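Local atomic coordinates of nucleoplasmin-like protein (Drosophila melanogaster, PDB entry 1NLQ), a protein that binds core histones and functions in the ATP-facilitated assembly of regularly spaced nucleosomal arrays, its N-terminal core forming pentameric rings that pair into decamers. Residues Leu11-Asp21 with Glu83-Ile91; Ala43-Glu52 with Pro63-Glu71. All coordinates share one frame; numbering follows the deposited sequence.

Overall arrangement
Both contacts are antiparallel strand pairings in the same sheet of the N-terminal core, which is a beta sandwich. Strand 86-92 of interaction 1 lies beside strand 48-55 of interaction 2, joined by backbone bonds such as Glu-52 N to Lys-89 O, and the Phe-88 ring packs on Ile-64. Each contact has a buried side: Trp-20, Val-86 and Phe-88 in the first, Val-51, Ala-65 and Leu-67 in the second. Interaction 1 touches no other subunit; its outer face carries hydroxyls and lysines, and a hydrated magnesium ion sits on Asp-16 at one end. Interaction 2 lies farther from the chain's centre, borders neighbouring subunits and includes Glu-45 and Lys-68, inferred to link pentamers.

Interaction 1 of 2, residues Leu11-Asp21 with Glu83-Ile91; sequences LTAESDSVTWD and ESKVTFKLI. With MG (magnesium ion), chain G.
Strands 17-20 and 86-91 run antiparallel, their axes 4.6 Å apart at the closest, with the backbones of Val-18 and Phe-88, and of Trp-20 and Val-86, each joined by a pair of hydrogen bonds. Beyond them Leu-90 N donates to Asp-16 O. On the outer face the hydroxyls of Thr-19 and Thr-87 meet, OG1 to OG1 at 3.0 Å, while Thr-87 CG2 turns to Ser-17 OG. A chi1 of -63° sends Thr-19 OG1 to Thr-87 and presses its CG2 against Lys-85 CE at 3.4 Å, a tight fit. The inner face belongs to the hydrophobic core of the nucleoplasmin-family beta sandwich. There Val-86 CG2 comes to the edge of the Trp-20 indole at CE3, 4.1 Å away, and the indole NE1 bonds to Asn-103. Leu-11 CD1 packs against Phe-88 CB, and the Phe-88 ring reaches Leu-32 and Ile-99 on the opposite sheet. At the end of the loop leading into strand 17-20, Asp-16 OD2 binds a magnesium ion at 2.1 Å, and five waters complete an octahedral shell. Lys-89 runs extended alongside Asp-16, but its NZ stays 4.4 Å from OD2, beyond a salt bridge, and donates instead to a metal-bound water. With an alanine here, that water would probably lose its ammonium partner and the flank of the Asp-16 carboxylate its cover. Another metal-bound water donates to Leu-90 O at 2.9 Å.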
loop_
_atom_site.group_PDB
_atom_site.type_symbol
_atom_site.label_atom_id
_atom_site.label_comp_id
_atom_site.label_asym_id
_atom_site.label_seq_id
_atom_site.Cartn_x
_atom_site.Cartn_y
_atom_site.Cartn_z
ATOM N N LEU A 11 8.403 -14.258 -13.809
ATOM C CA LEU A 11 9.612 -13.929 -14.552
ATOM C C LEU A 11 10.808 -14.587 -13.864
ATOM O O LEU A 11 10.884 -14.619 -12.628
ATOM C CB LEU A 11 9.833 -12.412 -14.589
ATOM C CG LEU A 11 8.818 -11.571 -15.363
ATOM C CD1 LEU A 11 9.164 -10.095 -15.250
ATOM C CD2 LEU A 11 8.818 -11.998 -16.816
ATOM N N THR A 12 11.726 -15.116 -14.670
ATOM C CA THR A 12 12.940 -15.765 -14.183
ATOM C C THR A 12 14.075 -15.432 -15.147
ATOM O O THR A 12 13.849 -14.846 -16.209
ATOM C CB THR A 12 12.806 -17.309 -14.131
ATOM O OG1 THR A 12 12.521 -17.802 -15.447
ATOM C CG2 THR A 12 11.705 -17.741 -13.157
ATOM N N ALA A 13 15.297 -15.806 -14.789
ATOM C CA ALA A 13 16.438 -15.535 -15.659
ATOM C C ALA A 13 16.241 -16.250 -16.993
ATOM O O ALA A 13 16.522 -15.701 -18.058
ATOM C CB ALA A 13 17.728 -16.020 -15.009
ATOM N N GLU A 14 15.746 -17.475 -16.926
ATOM C CA GLU A 14 15.537 -18.281 -18.117
ATOM C C GLU A 14 14.356 -17.813 -18.956
ATOM O O GLU A 14 14.376 -17.924 -20.181
ATOM C CB GLU A 14 15.357 -19.747 -17.718
ATOM C CG GLU A 14 16.582 -20.355 -17.036
ATOM C CD GLU A 14 16.669 -20.051 -15.543
ATOM O OE1 GLU A 14 16.063 -19.060 -15.069
ATOM O OE2 GLU A 14 17.368 -20.809 -14.834
ATOM N N SER A 15 13.330 -17.296 -18.288
ATOM C CA SER A 15 12.135 -16.788 -18.961
ATOM C C SER A 15 11.916 -15.388 -18.385
ATOM O O SER A 15 11.019 -15.173 -17.559
ATOM C CB SER A 15 10.940 -17.690 -18.655
ATOM O OG SER A 15 9.793 -17.301 -19.392
ATOM N N ASP A 16 12.743 -14.447 -18.843
ATOM C CA ASP A 16 12.756 -13.069 -18.355
ATOM C C ASP A 16 11.770 -12.063 -18.917
ATOM O O ASP A 16 11.820 -10.895 -18.540
ATOM C CB ASP A 16 14.170 -12.477 -18.507
ATOM C CG ASP A 16 14.553 -12.203 -19.965
ATOM O OD1 ASP A 16 13.659 -11.877 -20.777
ATOM O OD2 ASP A 16 15.758 -12.283 -20.294
ATOM N N SER A 17 10.872 -12.488 -19.799
ATOM C CA SER A 17 9.936 -11.541 -20.390
ATOM C C SER A 17 8.514 -12.064 -20.529
ATOM O O SER A 17 8.296 -13.255 -20.752
ATOM C CB SER A 17 10.460 -11.111 -21.767
ATOM O OG SER A 17 9.845 -9.916 -22.207
ATOM N N VAL A 18 7.551 -11.160 -20.374
ATOM C CA VAL A 18 6.133 -11.471 -20.511
ATOM C C VAL A 18 5.486 -10.249 -21.148
ATOM O O VAL A 18 5.764 -9.110 -20.758
ATOM C CB VAL A 18 5.460 -11.761 -19.148
ATOM C CG1 VAL A 18 3.987 -12.062 -19.352
ATOM C CG2 VAL A 18 6.131 -12.945 -18.470
ATOM N N THR A 19 4.654 -10.482 -22.155
ATOM C CA THR A 19 3.983 -9.400 -22.844
ATOM C C THR A 19 2.475 -9.496 -22.693
ATOM O O THR A 19 1.895 -10.580 -22.774
ATOM C CB THR A 19 4.320 -9.396 -24.357
ATOM O OG1 THR A 19 5.724 -9.179 -24.542
ATOM C CG2 THR A 19 3.545 -8.297 -25.068
ATOM N N TRP A 20 1.848 -8.353 -22.450
ATOM C CA TRP A 20 0.400 -8.280 -22.328
ATOM C C TRP A 20 -0.066 -7.534 -23.571
ATOM O O TRP A 20 0.359 -6.409 -23.830
ATOM C CB TRP A 20 -0.019 -7.495 -21.081
ATOM C CG TRP A 20 -1.518 -7.344 -20.957
ATOM C CD1 TRP A 20 -2.423 -8.333 -20.680
ATOM C CD2 TRP A 20 -2.280 -6.139 -21.112
ATOM N NE1 TRP A 20 -3.701 -7.816 -20.648
ATOM C CE2 TRP A 20 -3.639 -6.473 -20.910
ATOM C CE3 TRP A 20 -1.946 -4.808 -21.397
ATOM C CZ2 TRP A 20 -4.665 -5.523 -20.986
ATOM C CZ3 TRP A 20 -2.969 -3.859 -21.472
ATOM C CH2 TRP A 20 -4.315 -4.227 -21.266
ATOM N N ASP A 21 -0.927 -8.163 -24.349
ATOM C CA ASP A 21 -1.420 -7.514 -25.552
ATOM C C ASP A 21 -2.730 -8.128 -25.978
ATOM O O ASP A 21 -2.885 -8.553 -27.129
ATOM C CB ASP A 21 -0.406 -7.638 -26.679
ATOM C CG ASP A 21 -0.762 -6.778 -27.867
ATOM O OD1 ASP A 21 0.031 -6.753 -28.827
ATOM O OD2 ASP A 21 -1.832 -6.125 -27.840
ATOM N N GLU A 83 -5.200 0.333 -23.098
ATOM C CA GLU A 83 -5.130 0.029 -24.526
ATOM C C GLU A 83 -3.728 0.126 -25.088
ATOM O O GLU A 83 -3.453 0.957 -25.961
ATOM C CB GLU A 83 -6.040 0.986 -25.304
ATOM C CG GLU A 83 -7.509 0.787 -25.030
ATOM C CD GLU A 83 -8.377 1.767 -25.781
ATOM O OE1 GLU A 83 -9.603 1.561 -25.806
ATOM O OE2 GLU A 83 -7.838 2.743 -26.340
ATOM N N SER A 84 -2.828 -0.711 -24.590
ATOM C CA SER A 84 -1.467 -0.682 -25.084
ATOM C C SER A 84 -0.776 -2.011 -24.860
ATOM O O SER A 84 -1.167 -2.794 -23.993
ATOM C CB SER A 84 -0.683 0.469 -24.425
ATOM O OG SER A 84 -0.777 0.439 -23.010
ATOM N N LYS A 85 0.226 -2.280 -25.682
ATOM C CA LYS A 85 0.991 -3.505 -25.559
ATOM C C LYS A 85 2.028 -3.257 -24.474
ATOM O O LYS A 85 2.835 -2.324 -24.577
ATOM C CB LYS A 85 1.691 -3.833 -26.881
ATOM C CG LYS A 85 2.446 -5.137 -26.843
ATOM C CD LYS A 85 3.199 -5.383 -28.122
ATOM C CE LYS A 85 4.029 -6.654 -28.021
ATOM N NZ LYS A 85 5.041 -6.738 -29.104
ATOM N N VAL A 86 2.010 -4.082 -23.433
ATOM C CA VAL A 86 2.956 -3.905 -22.341
ATOM C C VAL A 86 3.869 -5.102 -22.139
ATOM O O VAL A 86 3.407 -6.232 -22.039
ATOM C CB VAL A 86 2.217 -3.637 -21.020
ATOM C CG1 VAL A 86 3.215 -3.467 -19.892
ATOM C CG2 VAL A 86 1.354 -2.404 -21.153
ATOM N N THR A 87 5.172 -4.855 -22.072
ATOM C CA THR A 87 6.102 -5.953 -21.858
ATOM C C THR A 87 6.885 -5.755 -20.563
ATOM O O THR A 87 7.463 -4.694 -20.345
ATOM C CB THR A 87 7.110 -6.068 -23.005
ATOM O OG1 THR A 87 6.414 -6.270 -24.245
ATOM C CG2 THR A 87 8.028 -7.250 -22.761
ATOM N N PHE A 88 6.890 -6.776 -19.706
ATOM C CA PHE A 88 7.615 -6.724 -18.435
ATOM C C PHE A 88 8.861 -7.571 -18.597
ATOM O O PHE A 88 8.782 -8.699 -19.086
ATOM C CB PHE A 88 6.781 -7.311 -17.291
ATOM C CG PHE A 88 5.476 -6.615 -17.068
ATOM C CD1 PHE A 88 4.293 -7.190 -17.509
ATOM C CD2 PHE A 88 5.425 -5.386 -16.414
ATOM C CE1 PHE A 88 3.078 -6.564 -17.308
ATOM C CE2 PHE A 88 4.214 -4.744 -16.203
ATOM C CZ PHE A 88 3.032 -5.333 -16.651
ATOM N N LYS A 89 10.009 -7.041 -18.202
ATOM C CA LYS A 89 11.238 -7.808 -18.340
ATOM C C LYS A 89 12.097 -7.773 -17.094
ATOM O O LYS A 89 12.256 -6.728 -16.477
ATOM C CB LYS A 89 12.064 -7.304 -19.520
ATOM C CG LYS A 89 13.281 -8.173 -19.755
ATOM C CD LYS A 89 14.016 -7.840 -21.030
ATOM C CE LYS A 89 15.238 -8.740 -21.147
ATOM N NZ LYS A 89 16.072 -8.445 -22.335
ATOM N N LEU A 90 12.650 -8.928 -16.733
ATOM C CA LEU A 90 13.526 -9.027 -15.573
ATOM C C LEU A 90 14.913 -8.654 -16.090
ATOM O O LEU A 90 15.633 -9.498 -16.620
ATOM C CB LEU A 90 13.514 -10.455 -15.030
ATOM C CG LEU A 90 14.254 -10.703 -13.713
ATOM C CD1 LEU A 90 13.626 -9.883 -12.588
ATOM C CD2 LEU A 90 14.176 -12.191 -13.380
ATOM N N ILE A 91 15.275 -7.382 -15.944
ATOM C CA ILE A 91 16.560 -6.891 -16.441
ATOM C C ILE A 91 17.741 -7.046 -15.477
ATOM O O ILE A 91 18.884 -6.730 -15.832
ATOM C CB ILE A 91 16.458 -5.408 -16.876
ATOM C CG1 ILE A 91 16.092 -4.528 -15.677
ATOM C CG2 ILE A 91 15.411 -5.256 -17.973
ATOM C CD1 ILE A 91 16.153 -3.040 -15.970
HETATM MG MG MG G . 17.826 -11.860 -19.965
HETATM O O HOH W 1 17.692 -13.162 -18.332
HETATM O O HOH W 2 17.931 -10.531 -21.664
HETATM O O HOH W 3 17.427 -10.161 -18.750
HETATM O O HOH W 4 18.233 -13.546 -21.242
HETATM O O HOH W 5 19.670 -11.786 -19.913
#

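Interaction 2 of 2, residues Ala43-Glu52 with Pro63-Glu71; sequences AKENEFNVVE and PIAVLKAGE
Strands 48-52 and 63-68 pair antiparallel, their axes 4.5 Å apart at closest approach, and pack tightly from Asn-49 onward. Asn-49 and Leu-67 exchange two backbone bonds, and Val-51 N donates to Ala-65 O. On the face of Val-51, Ala-65 and Leu-67, Val-51 CB meets Ala-65 CB at 4.0 Å; Val-51 and Leu-67 also lean on Val-97 of the facing sheet. On the face of Val-50 and Pro-63, Val-50 CG1 lies alongside Pro-63 CB, 3.7 Å away. The Phe-48 ring is covered on one face by Lys-68: CD stands over the ring centre in a CH-pi contact, 5° off the normal, and a bend at chi3 (66°) brings NZ within 3.4 Å of Phe-48 CZ. Val-66 CG1 approaches the same ring at CD2, and Arg-73 of a neighbouring subunit packs on Phe-48. This is the 48-55/60-68 beta hairpin of the nucleoplasmin core, and it carries a classic bulge that sets two residues, Ile-64 and Ala-65, opposite the single Val-51. Val-51 O takes a bond from Ile-64 N at 2.8 Å and only a weak one from Ala-65 N. Ile-64 O accepts from Gln-36 NE2 of the neighbouring subunit. The 43-47 end is looser, a type II turn from Lys-44 to Glu-47 whose direct bond across is Asn-46 N to Ala-69 O, 3.1 Å. A water fills in, donating to the carbonyls of Lys-44 and Glu-47 and accepting from Ala-69 N. Glu-47 OE2 takes a salt bridge from Lys-44 NZ and bonds from Asn-49 ND2 and Ser-94 N; Lys-44 NZ and Asn-49 OD1 also bond to the Gly-95 backbone. On the solvent side the Glu-45 carboxylate lies against Ala-69 and Gly-70, OE1 being 3.2 Å from Ala-69 CB; Glu-45 and Lys-68 are both inferred to join pentamers.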
loop_
_atom_site.group_PDB
_atom_site.type_symbol
_atom_site.label_atom_id
_atom_site.label_comp_id
_atom_site.label_asym_id
_atom_site.label_seq_id
_atom_site.Cartn_x
_atom_site.Cartn_y
_atom_site.Cartn_z
ATOM N N ALA A 43 14.638 -16.562 -4.143
ATOM C CA ALA A 43 15.545 -15.520 -4.618
ATOM C C ALA A 43 16.760 -15.398 -3.704
ATOM O O ALA A 43 16.625 -15.305 -2.486
ATOM C CB ALA A 43 14.821 -14.182 -4.710
ATOM N N LYS A 44 17.943 -15.396 -4.307
ATOM C CA LYS A 44 19.191 -15.301 -3.574
ATOM C C LYS A 44 19.186 -14.065 -2.698
ATOM O O LYS A 44 18.817 -12.976 -3.140
ATOM C CB LYS A 44 20.383 -15.221 -4.531
ATOM C CG LYS A 44 20.261 -16.076 -5.785
ATOM C CD LYS A 44 19.390 -15.398 -6.843
ATOM C CE LYS A 44 18.003 -15.999 -6.942
ATOM N NZ LYS A 44 17.173 -15.222 -7.873
ATOM N N GLU A 45 19.611 -14.235 -1.453
ATOM C CA GLU A 45 19.643 -13.127 -0.515
ATOM C C GLU A 45 20.594 -12.030 -1.008
ATOM O O GLU A 45 21.684 -12.313 -1.510
ATOM C CB GLU A 45 20.072 -13.619 0.872
ATOM C CG GLU A 45 19.767 -12.636 1.988
ATOM C CD GLU A 45 18.328 -12.713 2.495
ATOM O OE1 GLU A 45 17.512 -13.430 1.881
ATOM O OE2 GLU A 45 18.007 -12.055 3.514
ATOM N N ASN A 46 20.160 -10.778 -0.877
ATOM C CA ASN A 46 20.944 -9.608 -1.280
ATOM C C ASN A 46 21.130 -9.366 -2.772
ATOM O O ASN A 46 21.901 -8.486 -3.156
ATOM C CB ASN A 46 22.320 -9.634 -0.608
ATOM C CG ASN A 46 22.215 -9.688 0.895
ATOM O OD1 ASN A 46 21.397 -8.975 1.493
ATOM N ND2 ASN A 46 23.041 -10.526 1.523
ATOM N N GLU A 47 20.439 -10.135 -3.608
ATOM C CA GLU A 47 20.540 -9.955 -5.044
ATOM C C GLU A 47 19.406 -9.079 -5.551
ATOM O O GLU A 47 18.228 -9.395 -5.377
ATOM C CB GLU A 47 20.487 -11.295 -5.759
ATOM C CG GLU A 47 20.255 -11.171 -7.240
ATOM C CD GLU A 47 20.026 -12.510 -7.877
ATOM O OE1 GLU A 47 21.011 -13.270 -7.975
ATOM O OE2 GLU A 47 18.866 -12.800 -8.266
ATOM N N PHE A 48 19.767 -7.973 -6.186
ATOM C CA PHE A 48 18.760 -7.080 -6.722
ATOM C C PHE A 48 18.036 -7.715 -7.889
ATOM O O PHE A 48 18.653 -8.299 -8.780
ATOM C CB PHE A 48 19.390 -5.764 -7.175
ATOM C CG PHE A 48 19.551 -4.763 -6.078
ATOM C CD1 PHE A 48 20.815 -4.363 -5.659
ATOM C CD2 PHE A 48 18.432 -4.218 -5.453
ATOM C CE1 PHE A 48 20.964 -3.435 -4.633
ATOM C CE2 PHE A 48 18.572 -3.284 -4.419
ATOM C CZ PHE A 48 19.835 -2.892 -4.010
ATOM N N ASN A 49 16.715 -7.603 -7.864
ATOM C CA ASN A 49 15.867 -8.118 -8.925
ATOM C C ASN A 49 15.086 -6.914 -9.405
ATOM O O ASN A 49 14.360 -6.294 -8.634
ATOM C CB ASN A 49 14.932 -9.202 -8.390
ATOM C CG ASN A 49 15.564 -10.580 -8.433
ATOM O OD1 ASN A 49 15.279 -11.375 -9.328
ATOM N ND2 ASN A 49 16.437 -10.859 -7.476
ATOM N N VAL A 50 15.250 -6.582 -10.679
ATOM C CA VAL A 50 14.598 -5.417 -11.252
ATOM C C VAL A 50 13.715 -5.771 -12.435
ATOM O O VAL A 50 14.154 -6.443 -13.367
ATOM C CB VAL A 50 15.658 -4.381 -11.710
ATOM C CG1 VAL A 50 14.985 -3.143 -12.287
ATOM C CG2 VAL A 50 16.542 -4.015 -10.531
ATOM N N VAL A 51 12.467 -5.318 -12.378
ATOM C CA VAL A 51 11.506 -5.553 -13.446
ATOM C C VAL A 51 11.313 -4.232 -14.171
ATOM O O VAL A 51 11.072 -3.204 -13.550
ATOM C CB VAL A 51 10.142 -6.021 -12.900
ATOM C CG1 VAL A 51 9.146 -6.188 -14.040
ATOM C CG2 VAL A 51 10.303 -7.330 -12.147
ATOM N N GLU A 52 11.443 -4.260 -15.486
ATOM C CA GLU A 52 11.283 -3.060 -16.286
ATOM C C GLU A 52 10.026 -3.199 -17.120
ATOM O O GLU A 52 9.759 -4.267 -17.669
ATOM C CB GLU A 52 12.483 -2.893 -17.209
ATOM C CG GLU A 52 12.364 -1.716 -18.151
ATOM C CD GLU A 52 13.287 -1.851 -19.333
ATOM O OE1 GLU A 52 14.518 -1.738 -19.160
ATOM O OE2 GLU A 52 12.766 -2.085 -20.442
ATOM N N PRO A 63 12.080 0.932 -14.934
ATOM C CA PRO A 63 11.904 -0.123 -13.928
ATOM C C PRO A 63 10.655 0.187 -13.090
ATOM O O PRO A 63 10.434 1.343 -12.720
ATOM C CB PRO A 63 13.183 -0.021 -13.095
ATOM C CG PRO A 63 14.199 0.481 -14.087
ATOM C CD PRO A 63 13.417 1.543 -14.828
ATOM N N ILE A 64 9.834 -0.825 -12.807
ATOM C CA ILE A 64 8.642 -0.599 -11.995
ATOM C C ILE A 64 8.732 -1.350 -10.681
ATOM O O ILE A 64 7.850 -1.249 -9.824
ATOM C CB ILE A 64 7.335 -0.997 -12.721
ATOM C CG1 ILE A 64 7.389 -2.454 -13.188
ATOM C CG2 ILE A 64 7.077 -0.029 -13.861
ATOM C CD1 ILE A 64 6.041 -2.927 -13.727
ATOM N N ALA A 65 9.815 -2.095 -10.524
ATOM C CA ALA A 65 10.051 -2.853 -9.307
ATOM C C ALA A 65 11.542 -3.091 -9.080
ATOM O O ALA A 65 12.268 -3.454 -10.001
ATOM C CB ALA A 65 9.315 -4.203 -9.377
ATOM N N VAL A 66 11.993 -2.847 -7.858
ATOM C CA VAL A 66 13.372 -3.103 -7.459
ATOM C C VAL A 66 13.178 -3.887 -6.171
ATOM O O VAL A 66 12.707 -3.337 -5.175
ATOM C CB VAL A 66 14.158 -1.809 -7.157
ATOM C CG1 VAL A 66 15.547 -2.167 -6.591
ATOM C CG2 VAL A 66 14.320 -0.996 -8.425
ATOM N N LEU A 67 13.509 -5.175 -6.204
ATOM C CA LEU A 67 13.340 -6.050 -5.050
ATOM C C LEU A 67 14.669 -6.680 -4.645
ATOM O O LEU A 67 15.593 -6.786 -5.450
ATOM C CB LEU A 67 12.348 -7.166 -5.386
ATOM C CG LEU A 67 10.997 -6.754 -5.985
ATOM C CD1 LEU A 67 10.283 -7.978 -6.519
ATOM C CD2 LEU A 67 10.155 -6.044 -4.939
ATOM N N LYS A 68 14.762 -7.088 -3.384
ATOM C CA LYS A 68 15.974 -7.731 -2.888
ATOM C C LYS A 68 15.682 -8.459 -1.585
ATOM O O LYS A 68 15.228 -7.855 -0.617
ATOM C CB LYS A 68 17.089 -6.699 -2.676
ATOM C CG LYS A 68 18.420 -7.339 -2.252
ATOM C CD LYS A 68 19.606 -6.376 -2.309
ATOM C CE LYS A 68 19.487 -5.245 -1.309
ATOM N NZ LYS A 68 20.793 -4.521 -1.159
ATOM N N ALA A 69 15.928 -9.766 -1.578
ATOM C CA ALA A 69 15.707 -10.581 -0.388
ATOM C C ALA A 69 16.494 -9.973 0.771
ATOM O O ALA A 69 17.695 -9.732 0.655
ATOM C CB ALA A 69 16.169 -12.014 -0.648
ATOM N N GLY A 70 15.813 -9.725 1.883
ATOM C CA GLY A 70 16.469 -9.128 3.034
ATOM C C GLY A 70 16.143 -7.652 3.185
ATOM O O GLY A 70 16.306 -7.080 4.267
ATOM N N GLU A 71 15.671 -7.027 2.109
ATOM C CA GLU A 71 15.327 -5.610 2.147
ATOM C C GLU A 71 13.911 -5.305 1.649
ATOM O O GLU A 71 13.099 -4.702 2.356
ATOM C CB GLU A 71 16.308 -4.774 1.312
ATOM C CG GLU A 71 15.892 -3.298 1.246
ATOM C CD GLU A 71 16.407 -2.563 0.014
ATOM O OE1 GLU A 71 17.534 -2.031 0.058
ATOM O OE2 GLU A 71 15.676 -2.524 -1.005
HETATM O O HOH W 6 17.068 -11.294 -3.778
#